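Local coordinates for uncharacterized protein (Bacillus subtilis, PDB 5DQV) that hydrolyses the pyrophosphate linkage of nucleotides as a metal-dependent HD-domain pyrophosphohydrolase, at the interface of chains A and B. Numbering follows the deposited sequence. Chains: chain A/B, Uncharacterized protein.

Contact 1: the interface of chains A and B. Residues chain A 144, 195, 198-199, 202-203; chain B 137-138, 141.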
ATOM      1  N   PHE A 144       1.177   1.115  -3.120  1.00 23.71           N
ATOM      2  CA  PHE A 144       1.556   1.473  -1.769  1.00 24.59           C
ATOM      3  C   PHE A 144       2.738   0.644  -1.270  1.00 27.46           C
ATOM      4  O   PHE A 144       3.618   1.167  -0.574  1.00 28.36           O
ATOM      5  CB  PHE A 144       0.352   1.422  -0.845  1.00 24.32           C
ATOM      6  CG  PHE A 144      -0.644   2.538  -1.100  1.00 23.63           C
ATOM      7  CD1 PHE A 144      -0.260   3.874  -0.964  1.00 26.21           C
ATOM      8  CD2 PHE A 144      -1.914   2.265  -1.491  1.00 22.93           C
ATOM      9  CE1 PHE A 144      -1.155   4.915  -1.260  1.00 23.05           C
ATOM     10  CE2 PHE A 144      -2.841   3.326  -1.758  1.00 25.21           C
ATOM     11  CZ  PHE A 144      -2.459   4.615  -1.621  1.00 24.55           C
ATOM     12  N   TYR A 195     -11.531   4.237  -4.781  1.00 22.46           N
ATOM     13  CA  TYR A 195     -10.486   4.258  -3.740  1.00 22.30           C
ATOM     14  C   TYR A 195      -9.936   5.689  -3.577  1.00 21.70           C
ATOM     15  O   TYR A 195      -9.849   6.230  -2.474  1.00 21.95           O
ATOM     16  CB  TYR A 195      -9.369   3.250  -4.062  1.00 22.01           C
ATOM     17  CG  TYR A 195      -8.346   3.256  -2.972  1.00 24.45           C
ATOM     18  CD1 TYR A 195      -7.328   4.190  -2.998  1.00 27.17           C
ATOM     19  CD2 TYR A 195      -8.445   2.424  -1.882  1.00 26.16           C
ATOM     20  CE1 TYR A 195      -6.405   4.251  -1.991  1.00 25.99           C
ATOM     21  CE2 TYR A 195      -7.526   2.496  -0.848  1.00 29.20           C
ATOM     22  CZ  TYR A 195      -6.508   3.447  -0.937  1.00 27.34           C
ATOM     23  OH  TYR A 195      -5.550   3.611   0.039  1.00 30.08           O
ATOM     24  N   GLN A 198     -12.467   7.818  -1.891  1.00 23.02           N
ATOM     25  CA  GLN A 198     -12.421   7.545  -0.448  1.00 24.32           C
ATOM     26  C   GLN A 198     -11.243   8.273   0.231  1.00 23.94           C
ATOM     27  O   GLN A 198     -11.426   8.892   1.313  1.00 25.68           O
ATOM     28  CB  GLN A 198     -12.460   6.027  -0.169  1.00 24.89           C
ATOM     29  CG  GLN A 198     -12.848   5.704   1.272  1.00 31.56           C
ATOM     30  CD  GLN A 198     -14.281   6.011   1.573  1.00 32.58           C
ATOM     31  OE1 GLN A 198     -15.169   5.754   0.771  1.00 36.31           O
ATOM     32  NE2 GLN A 198     -14.510   6.656   2.706  1.00 40.66           N
ATOM     33  N   LEU A 199     -10.058   8.293  -0.403  1.00 23.09           N
ATOM     34  CA  LEU A 199      -8.907   9.048   0.141  1.00 23.96           C
ATOM     35  C   LEU A 199      -9.221  10.534   0.184  1.00 24.50           C
ATOM     36  O   LEU A 199      -8.896  11.218   1.176  1.00 25.67           O
ATOM     37  CB  LEU A 199      -7.599   8.848  -0.653  1.00 23.60           C
ATOM     38  CG  LEU A 199      -6.775   7.595  -0.479  1.00 24.74           C
ATOM     39  CD1 LEU A 199      -5.557   7.664  -1.376  1.00 21.39           C
ATOM     40  CD2 LEU A 199      -6.394   7.425   1.007  1.00 21.53           C
ATOM     41  N   ASP A 202     -11.569  11.168   3.141  1.00 30.14           N
ATOM     42  CA  ASP A 202     -10.946  10.957   4.455  1.00 30.82           C
ATOM     43  C   ASP A 202      -9.791  11.887   4.761  1.00 30.16           C
ATOM     44  O   ASP A 202      -9.455  12.113   5.941  1.00 31.72           O
ATOM     45  CB  ASP A 202     -10.480   9.539   4.546  1.00 30.21           C
ATOM     46  CG  ASP A 202     -11.636   8.563   4.649  1.00 33.06           C
ATOM     47  OD1 ASP A 202     -12.801   9.030   4.805  1.00 34.84           O
ATOM     48  OD2 ASP A 202     -11.367   7.365   4.577  1.00 28.84           O
ATOM     49  N   ILE A 203      -9.179  12.405   3.707  1.00 28.82           N
ATOM     50  CA  ILE A 203      -8.078  13.355   3.814  1.00 28.65           C
ATOM     51  C   ILE A 203      -8.415  14.633   3.071  1.00 29.17           C
ATOM     52  O   ILE A 203      -8.003  14.818   1.915  1.00 28.43           O
ATOM     53  CB  ILE A 203      -6.739  12.767   3.298  1.00 27.94           C
ATOM     54  CG1 ILE A 203      -6.427  11.440   4.017  1.00 26.91           C
ATOM     55  CG2 ILE A 203      -5.579  13.751   3.576  1.00 27.67           C
ATOM     56  CD1 ILE A 203      -5.233  10.691   3.437  1.00 24.40           C
TER
ATOM     57  N   ALA B 137      -9.545   3.593   3.764  1.00 23.68           N
ATOM     58  CA  ALA B 137      -8.677   3.721   2.626  1.00 23.57           C
ATOM     59  C   ALA B 137      -7.294   4.134   3.064  1.00 21.79           C
ATOM     60  O   ALA B 137      -6.292   3.613   2.537  1.00 22.05           O
ATOM     61  CB  ALA B 137      -9.287   4.742   1.613  1.00 21.90           C
ATOM     62  N   VAL B 138      -7.190   5.016   4.054  1.00 23.26           N
ATOM     63  CA  VAL B 138      -5.868   5.436   4.524  0.50 23.91           C
ATOM     64  C   VAL B 138      -5.189   4.266   5.254  1.00 24.21           C
ATOM     65  O   VAL B 138      -4.000   3.978   5.028  1.00 24.35           O
ATOM     66  CB  VAL B 138      -5.910   6.720   5.397  0.50 24.80           C
ATOM     67  CG1 VAL B 138      -6.678   6.490   6.684  0.50 29.30           C
ATOM     68  CG2 VAL B 138      -4.483   7.181   5.710  0.50 25.28           C
ATOM     69  N   ALA B 141      -3.766   1.761   2.720  1.00 24.13           N
ATOM     70  CA  ALA B 141      -2.528   2.303   2.163  1.00 24.34           C
ATOM     71  C   ALA B 141      -1.348   2.086   3.107  1.00 25.49           C
ATOM     72  O   ALA B 141      -0.304   1.590   2.701  1.00 25.97           O
ATOM     73  CB  ALA B 141      -2.688   3.781   1.839  1.00 23.35           C
TER
HETATM   74  O   HOH W   1      -9.491   5.981   5.589  1.00 31.23           O
HETATM   75  O   HOH W   2     -12.130   4.855   4.327  1.00 36.71           O

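Contact 2: the interface of chains A and B. Residues chain A 136-138, 191; chain B 195, 198-199, 202.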
ATOM      1  N   GLY A 136      -6.773  -1.663 -10.053  1.00 20.97           N
ATOM      2  CA  GLY A 136      -7.811  -2.336  -9.271  1.00 21.99           C
ATOM      3  C   GLY A 136      -7.303  -2.467  -7.858  1.00 20.11           C
ATOM      4  O   GLY A 136      -6.358  -1.823  -7.500  1.00 19.76           O
ATOM      5  N   ALA A 137      -7.954  -3.294  -7.051  1.00 21.07           N
ATOM      6  CA  ALA A 137      -7.536  -3.504  -5.662  1.00 21.48           C
ATOM      7  C   ALA A 137      -6.103  -3.991  -5.586  1.00 20.89           C
ATOM      8  O   ALA A 137      -5.324  -3.539  -4.726  1.00 19.62           O
ATOM      9  CB  ALA A 137      -8.487  -4.499  -4.933  1.00 22.71           C
ATOM     10  N   VAL A 138      -5.741  -4.886  -6.498  1.00 20.54           N
ATOM     11  CA  VAL A 138      -4.372  -5.376  -6.495  1.00 22.25           C
ATOM     12  C   VAL A 138      -3.377  -4.273  -6.890  1.00 21.11           C
ATOM     13  O   VAL A 138      -2.311  -4.121  -6.253  1.00 18.28           O
ATOM     14  CB  VAL A 138      -4.191  -6.710  -7.331  1.00 21.98           C
ATOM     15  CG1 VAL A 138      -4.683  -6.536  -8.690  1.00 26.57           C
ATOM     16  CG2 VAL A 138      -2.738  -7.091  -7.405  1.00 23.67           C
ATOM     17  N   PHE A 191     -12.965   0.757  -9.709  1.00 22.17           N
ATOM     18  CA  PHE A 191     -12.706   0.508  -8.276  1.00 23.25           C
ATOM     19  C   PHE A 191     -11.569   1.441  -7.772  1.00 22.43           C
ATOM     20  O   PHE A 191     -11.611   2.005  -6.682  1.00 23.30           O
ATOM     21  CB  PHE A 191     -12.345  -0.971  -8.014  1.00 23.81           C
ATOM     22  CG  PHE A 191     -12.147  -1.259  -6.564  1.00 24.03           C
ATOM     23  CD1 PHE A 191     -13.231  -1.380  -5.734  1.00 30.41           C
ATOM     24  CD2 PHE A 191     -10.881  -1.245  -6.022  1.00 25.99           C
ATOM     25  CE1 PHE A 191     -13.051  -1.587  -4.386  1.00 33.32           C
ATOM     26  CE2 PHE A 191     -10.681  -1.428  -4.674  1.00 27.06           C
ATOM     27  CZ  PHE A 191     -11.748  -1.599  -3.857  1.00 32.12           C
TER
ATOM     28  N   TYR B 195     -13.029  -3.354   0.076  1.00 32.41           N
ATOM     29  CA  TYR B 195     -11.659  -3.480  -0.467  1.00 30.20           C
ATOM     30  C   TYR B 195     -11.208  -4.941  -0.404  1.00 30.20           C
ATOM     31  O   TYR B 195     -10.741  -5.456  -1.394  1.00 29.43           O
ATOM     32  CB  TYR B 195     -10.618  -2.573   0.214  1.00 27.15           C
ATOM     33  CG  TYR B 195      -9.234  -2.787  -0.365  1.00 26.51           C
ATOM     34  CD1 TYR B 195      -8.394  -3.753   0.156  1.00 27.49           C
ATOM     35  CD2 TYR B 195      -8.801  -2.086  -1.489  1.00 24.34           C
ATOM     36  CE1 TYR B 195      -7.154  -4.025  -0.424  1.00 27.38           C
ATOM     37  CE2 TYR B 195      -7.548  -2.340  -2.066  1.00 26.09           C
ATOM     38  CZ  TYR B 195      -6.722  -3.329  -1.496  1.00 25.26           C
ATOM     39  OH  TYR B 195      -5.477  -3.599  -2.034  1.00 26.61           O
ATOM     40  N   GLN B 198     -12.997  -7.178  -2.831  1.00 36.32           N
ATOM     41  CA  GLN B 198     -12.502  -6.983  -4.175  1.00 36.17           C
ATOM     42  C   GLN B 198     -11.133  -7.627  -4.376  1.00 34.13           C
ATOM     43  O   GLN B 198     -10.898  -8.303  -5.385  1.00 33.88           O
ATOM     44  CB  GLN B 198     -12.474  -5.506  -4.545  1.00 35.38           C
ATOM     45  CG  GLN B 198     -12.129  -5.300  -5.997  1.00 37.13           C
ATOM     46  CD  GLN B 198     -13.197  -5.893  -6.942  1.00 42.82           C
ATOM     47  OE1 GLN B 198     -14.369  -5.499  -6.887  1.00 42.79           O
ATOM     48  NE2 GLN B 198     -12.785  -6.844  -7.812  1.00 39.22           N
ATOM     49  N   LEU B 199     -10.236  -7.424  -3.410  1.00 32.34           N
ATOM     50  CA  LEU B 199      -8.909  -8.030  -3.484  1.00 31.40           C
ATOM     51  C   LEU B 199      -9.006  -9.556  -3.607  1.00 33.66           C
ATOM     52  O   LEU B 199      -8.333 -10.173  -4.434  1.00 33.08           O
ATOM     53  CB  LEU B 199      -8.112  -7.667  -2.245  1.00 29.58           C
ATOM     54  CG  LEU B 199      -6.623  -7.965  -2.346  1.00 29.64           C
ATOM     55  CD1 LEU B 199      -5.860  -7.118  -3.506  1.00 23.79           C
ATOM     56  CD2 LEU B 199      -6.016  -7.798  -0.999  1.00 27.50           C
ATOM     57  N   ASP B 202     -10.082 -10.375  -7.068  1.00 39.93           N
ATOM     58  CA  ASP B 202      -8.996 -10.230  -8.052  1.00 39.07           C
ATOM     59  C   ASP B 202      -7.949 -11.396  -7.961  1.00 38.43           C
ATOM     60  O   ASP B 202      -7.335 -11.798  -8.969  1.00 37.17           O
ATOM     61  CB  ASP B 202      -8.317  -8.876  -7.863  1.00 36.30           C
ATOM     62  CG  ASP B 202      -9.212  -7.689  -8.282  1.00 38.99           C
ATOM     63  OD1 ASP B 202     -10.301  -7.898  -8.822  1.00 44.21           O
ATOM     64  OD2 ASP B 202      -8.788  -6.546  -8.089  1.00 40.42           O
TER
HETATM   65  O   HOH W   3     -10.209  -4.392  -8.533  1.00 26.52           O

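Contact 3: the interface of chains A and B. Residues chain A 141, 144-145, 195; chain B 141, 144-145, 195.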
ATOM      1  N   ALA A 141      -2.696  -1.997  -3.907  1.00 22.55           N
ATOM      2  CA  ALA A 141      -1.775  -2.626  -2.936  1.00 23.88           C
ATOM      3  C   ALA A 141      -0.356  -2.521  -3.423  1.00 24.31           C
ATOM      4  O   ALA A 141       0.576  -2.171  -2.663  1.00 22.70           O
ATOM      5  CB  ALA A 141      -2.147  -4.069  -2.713  1.00 25.41           C
ATOM      6  N   PHE A 144       1.177   1.115  -3.120  1.00 23.71           N
ATOM      7  CA  PHE A 144       1.556   1.473  -1.769  1.00 24.59           C
ATOM      8  C   PHE A 144       2.738   0.644  -1.270  1.00 27.46           C
ATOM      9  O   PHE A 144       3.618   1.167  -0.574  1.00 28.36           O
ATOM     10  CB  PHE A 144       0.352   1.422  -0.845  1.00 24.32           C
ATOM     11  CG  PHE A 144      -0.644   2.538  -1.100  1.00 23.63           C
ATOM     12  CD1 PHE A 144      -0.260   3.874  -0.964  1.00 26.21           C
ATOM     13  CD2 PHE A 144      -1.914   2.265  -1.491  1.00 22.93           C
ATOM     14  CE1 PHE A 144      -1.155   4.915  -1.260  1.00 23.05           C
ATOM     15  CE2 PHE A 144      -2.841   3.326  -1.758  1.00 25.21           C
ATOM     16  CZ  PHE A 144      -2.459   4.615  -1.621  1.00 24.55           C
ATOM     17  N   MET A 145       2.788  -0.640  -1.630  1.00 28.82           N
ATOM     18  CA  MET A 145       3.983  -1.467  -1.310  1.00 32.55           C
ATOM     19  C   MET A 145       5.283  -0.872  -1.912  1.00 33.30           C
ATOM     20  O   MET A 145       6.288  -0.720  -1.227  1.00 34.78           O
ATOM     21  CB  MET A 145       3.772  -2.886  -1.833  1.00 33.65           C
ATOM     22  CG  MET A 145       4.997  -3.881  -1.737  1.00 39.68           C
ATOM     23  SD  MET A 145       4.616  -5.429  -2.669  1.00 47.11           S
ATOM     24  CE  MET A 145       2.810  -5.515  -2.335  1.00 46.84           C
ATOM     25  N   TYR A 195     -11.531   4.237  -4.781  1.00 22.46           N
ATOM     26  CA  TYR A 195     -10.486   4.258  -3.740  1.00 22.30           C
ATOM     27  C   TYR A 195      -9.936   5.689  -3.577  1.00 21.70           C
ATOM     28  O   TYR A 195      -9.849   6.230  -2.474  1.00 21.95           O
ATOM     29  CB  TYR A 195      -9.369   3.250  -4.062  1.00 22.01           C
ATOM     30  CG  TYR A 195      -8.346   3.256  -2.972  1.00 24.45           C
ATOM     31  CD1 TYR A 195      -7.328   4.190  -2.998  1.00 27.17           C
ATOM     32  CD2 TYR A 195      -8.445   2.424  -1.882  1.00 26.16           C
ATOM     33  CE1 TYR A 195      -6.405   4.251  -1.991  1.00 25.99           C
ATOM     34  CE2 TYR A 195      -7.526   2.496  -0.848  1.00 29.20           C
ATOM     35  CZ  TYR A 195      -6.508   3.447  -0.937  1.00 27.34           C
ATOM     36  OH  TYR A 195      -5.550   3.611   0.039  1.00 30.08           O
TER
ATOM     37  N   ALA B 141      -3.766   1.761   2.720  1.00 24.13           N
ATOM     38  CA  ALA B 141      -2.528   2.303   2.163  1.00 24.34           C
ATOM     39  C   ALA B 141      -1.348   2.086   3.107  1.00 25.49           C
ATOM     40  O   ALA B 141      -0.304   1.590   2.701  1.00 25.97           O
ATOM     41  CB  ALA B 141      -2.688   3.781   1.839  1.00 23.35           C
ATOM     42  N   PHE B 144      -0.180  -1.574   3.395  1.00 25.74           N
ATOM     43  CA  PHE B 144       0.632  -2.004   2.286  1.00 25.80           C
ATOM     44  C   PHE B 144       1.975  -1.288   2.277  1.00 26.95           C
ATOM     45  O   PHE B 144       2.975  -1.895   1.987  1.00 27.80           O
ATOM     46  CB  PHE B 144      -0.131  -1.893   0.972  1.00 24.35           C
ATOM     47  CG  PHE B 144      -1.170  -2.979   0.806  1.00 22.88           C
ATOM     48  CD1 PHE B 144      -0.787  -4.305   0.738  1.00 27.10           C
ATOM     49  CD2 PHE B 144      -2.526  -2.663   0.739  1.00 24.99           C
ATOM     50  CE1 PHE B 144      -1.719  -5.296   0.585  1.00 27.87           C
ATOM     51  CE2 PHE B 144      -3.469  -3.658   0.614  1.00 27.35           C
ATOM     52  CZ  PHE B 144      -3.069  -4.962   0.540  1.00 27.48           C
ATOM     53  N   MET B 145       1.997  -0.005   2.628  1.00 27.71           N
ATOM     54  CA  MET B 145       3.256   0.729   2.755  1.00 30.19           C
ATOM     55  C   MET B 145       4.188   0.062   3.764  1.00 32.85           C
ATOM     56  O   MET B 145       5.377  -0.121   3.509  1.00 35.85           O
ATOM     57  CB  MET B 145       2.991   2.218   3.085  1.00 29.68           C
ATOM     58  CG  MET B 145       4.161   3.008   3.709  1.00 34.70           C
ATOM     59  SD  MET B 145       3.733   4.691   4.289  1.00 40.83           S
ATOM     60  CE  MET B 145       2.927   5.232   2.735  1.00 38.73           C
ATOM     61  N   TYR B 195     -13.029  -3.354   0.076  1.00 32.41           N
ATOM     62  CA  TYR B 195     -11.659  -3.480  -0.467  1.00 30.20           C
ATOM     63  C   TYR B 195     -11.208  -4.941  -0.404  1.00 30.20           C
ATOM     64  O   TYR B 195     -10.741  -5.456  -1.394  1.00 29.43           O
ATOM     65  CB  TYR B 195     -10.618  -2.573   0.214  1.00 27.15           C
ATOM     66  CG  TYR B 195      -9.234  -2.787  -0.365  1.00 26.51           C
ATOM     67  CD1 TYR B 195      -8.394  -3.753   0.156  1.00 27.49           C
ATOM     68  CD2 TYR B 195      -8.801  -2.086  -1.489  1.00 24.34           C
ATOM     69  CE1 TYR B 195      -7.154  -4.025  -0.424  1.00 27.38           C
ATOM     70  CE2 TYR B 195      -7.548  -2.340  -2.066  1.00 26.09           C
ATOM     71  CZ  TYR B 195      -6.722  -3.329  -1.496  1.00 25.26           C
ATOM     72  OH  TYR B 195      -5.477  -3.599  -2.034  1.00 26.61           O
TER

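Contact 1: the interface of chains A and B
A:Tyr195 and A:Leu199, on helix 179-202 of one copy of this HD-domain protein, meet the start of helix 136-149 of the other copy at B:Ala137 and B:Val138. The patch is part of the two-fold interface of the deposited assembly, which may be the dimer contact. The direct polar link is the hydrogen bond from the phenol OH of A:Tyr195 to the backbone O of B:Ala137, at 2.6 Å. The donor lies above the carbonyl plane, 42° out of it. The A:Tyr195 ring reaches across because its CG lies anti to the backbone N (chi1 -178°).

A second polar link runs through water. The carboxylate OD2 of A:Asp202 holds water 1 and water 2. Water 1 joins it to the backbone N of B:Val138 at 2.9 Å, in a nearly straight bond (170° at H). Water 2 serves the N of B:Ala137 in the same way. An acidic group at this N-terminal helix end would probably be favoured by the helix dipole.

The apolar contacts fall on both sides of the hydroxyl. B:Ala137 CB sits against the side-chain CG of A:Gln198 at 3.7 Å and A:Tyr195 CE2 at 3.8 Å. A:Leu199 sends its CD2 methyl towards the backbone of B:Ala137 and B:Val138. One turn on, B:Ala141 CB lies over the centre of the A:Phe144 ring, 3.4 Å above its plane. The same methyl touches A:Tyr195 OH at 3.4 Å.

Contact 2: the interface of chains A and B
The phenol OH of B:Tyr195 donates a hydrogen bond to the backbone O of A:Ala137, at 2.7 Å. It joins helix 179-202 of one HD-domain chain to the first turn of helix 136-150 of the other. The patch belongs to the two-fold interface between two copies of the protein, possibly its dimer contact. The hydroxyl stands above the carbonyl plane, at 130° to the carbonyl bond.

At the opposite end of the same residue, the backbone N of A:Ala137 binds water 3 at 2.9 Å. Water 3 is also 2.6 Å from the carboxylate OD2 of B:Asp202, so the acid reaches the helix start through solvent. The other oxygen, OD1, accepts a bond from the amide NE2 of B:Gln198 at 2.9 Å. This bond stays close to the amide plane but meets OD1 from above the carboxylate plane. It helps fix the rotation of both side chains.

Between these polar groups, A:Ala137 CB is set against B:Tyr195 CE2 at 3.7 Å. B:Leu199 places its CG anti to the backbone N (chi1 -167°), and its CD1 methyl meets A:Val138 CA at 3.8 Å.

B:Gln198 CG lies over the centre of the A:Phe191 ring, 3.9 Å above the plane, where the two side chains run antiparallel past one another. B:Tyr195 CD2 comes to the ring edge in plane, 3.8 Å from A:Phe191 CE2. The tyrosine side chain stands roughly perpendicular to that of A:Phe191.

Contact 3: the interface of chains A and B
A:Phe144 and B:Phe144 meet at their CB atoms, 3.8 Å apart, at the two-fold relation of the dimer, and the rings diverge at roughly a right angle. The ring planes are nearly parallel, but the rings are displaced and do not stack. In each chain CG is anti to the carbonyl carbon (chi1 -71° in A:Phe144, -75° in B:Phe144), which lays the ring alongside the partner helix.

Each ring offers a face to an alanine of the other chain. A:Ala141 CB stands over the centre of the B:Phe144 ring, 3.4 Å above its plane, in a CH-pi contact, as its twin does on A:Phe144 from the other side. B:Tyr195 OH touches A:Ala141 CB at 3.4 Å. The hydroxyl meets the methyl from the flank, roughly at right angles to the ring contact.

Beyond the phenylalanines the two helices come together through backbone. The O of A:Phe144 is 3.4 Å from B:Met145 CA, and the O of B:Phe144 is 3.5 Å from A:Met145 CA. The small side chain of Ala141 probably helps the two helices to pack this closely. The patch forms an apolar centre that probably helps hold the two HD-domain chains together, if this dimer is the biological one.

Contact 1 and contact 2 are twin regions of one two-fold interface, with the chains exchanged, and their C-alpha centres are about 14 Å apart. Contact 3 joins them, about 9 Å from contact 1 and 10 Å from contact 2, set off the line between the two. It shares A:Phe144, A:Tyr195 and B:Ala141 with contact 1, and B:Tyr195 with contact 2. The helix starting at residue 136 and helix 179-202 build all three. The twins are not identical: Leu199 takes a different rotamer in each chain. Shared residues link the three patches into what looks like one interface, which could support a dimer, though the structure alone does not prove one in solution.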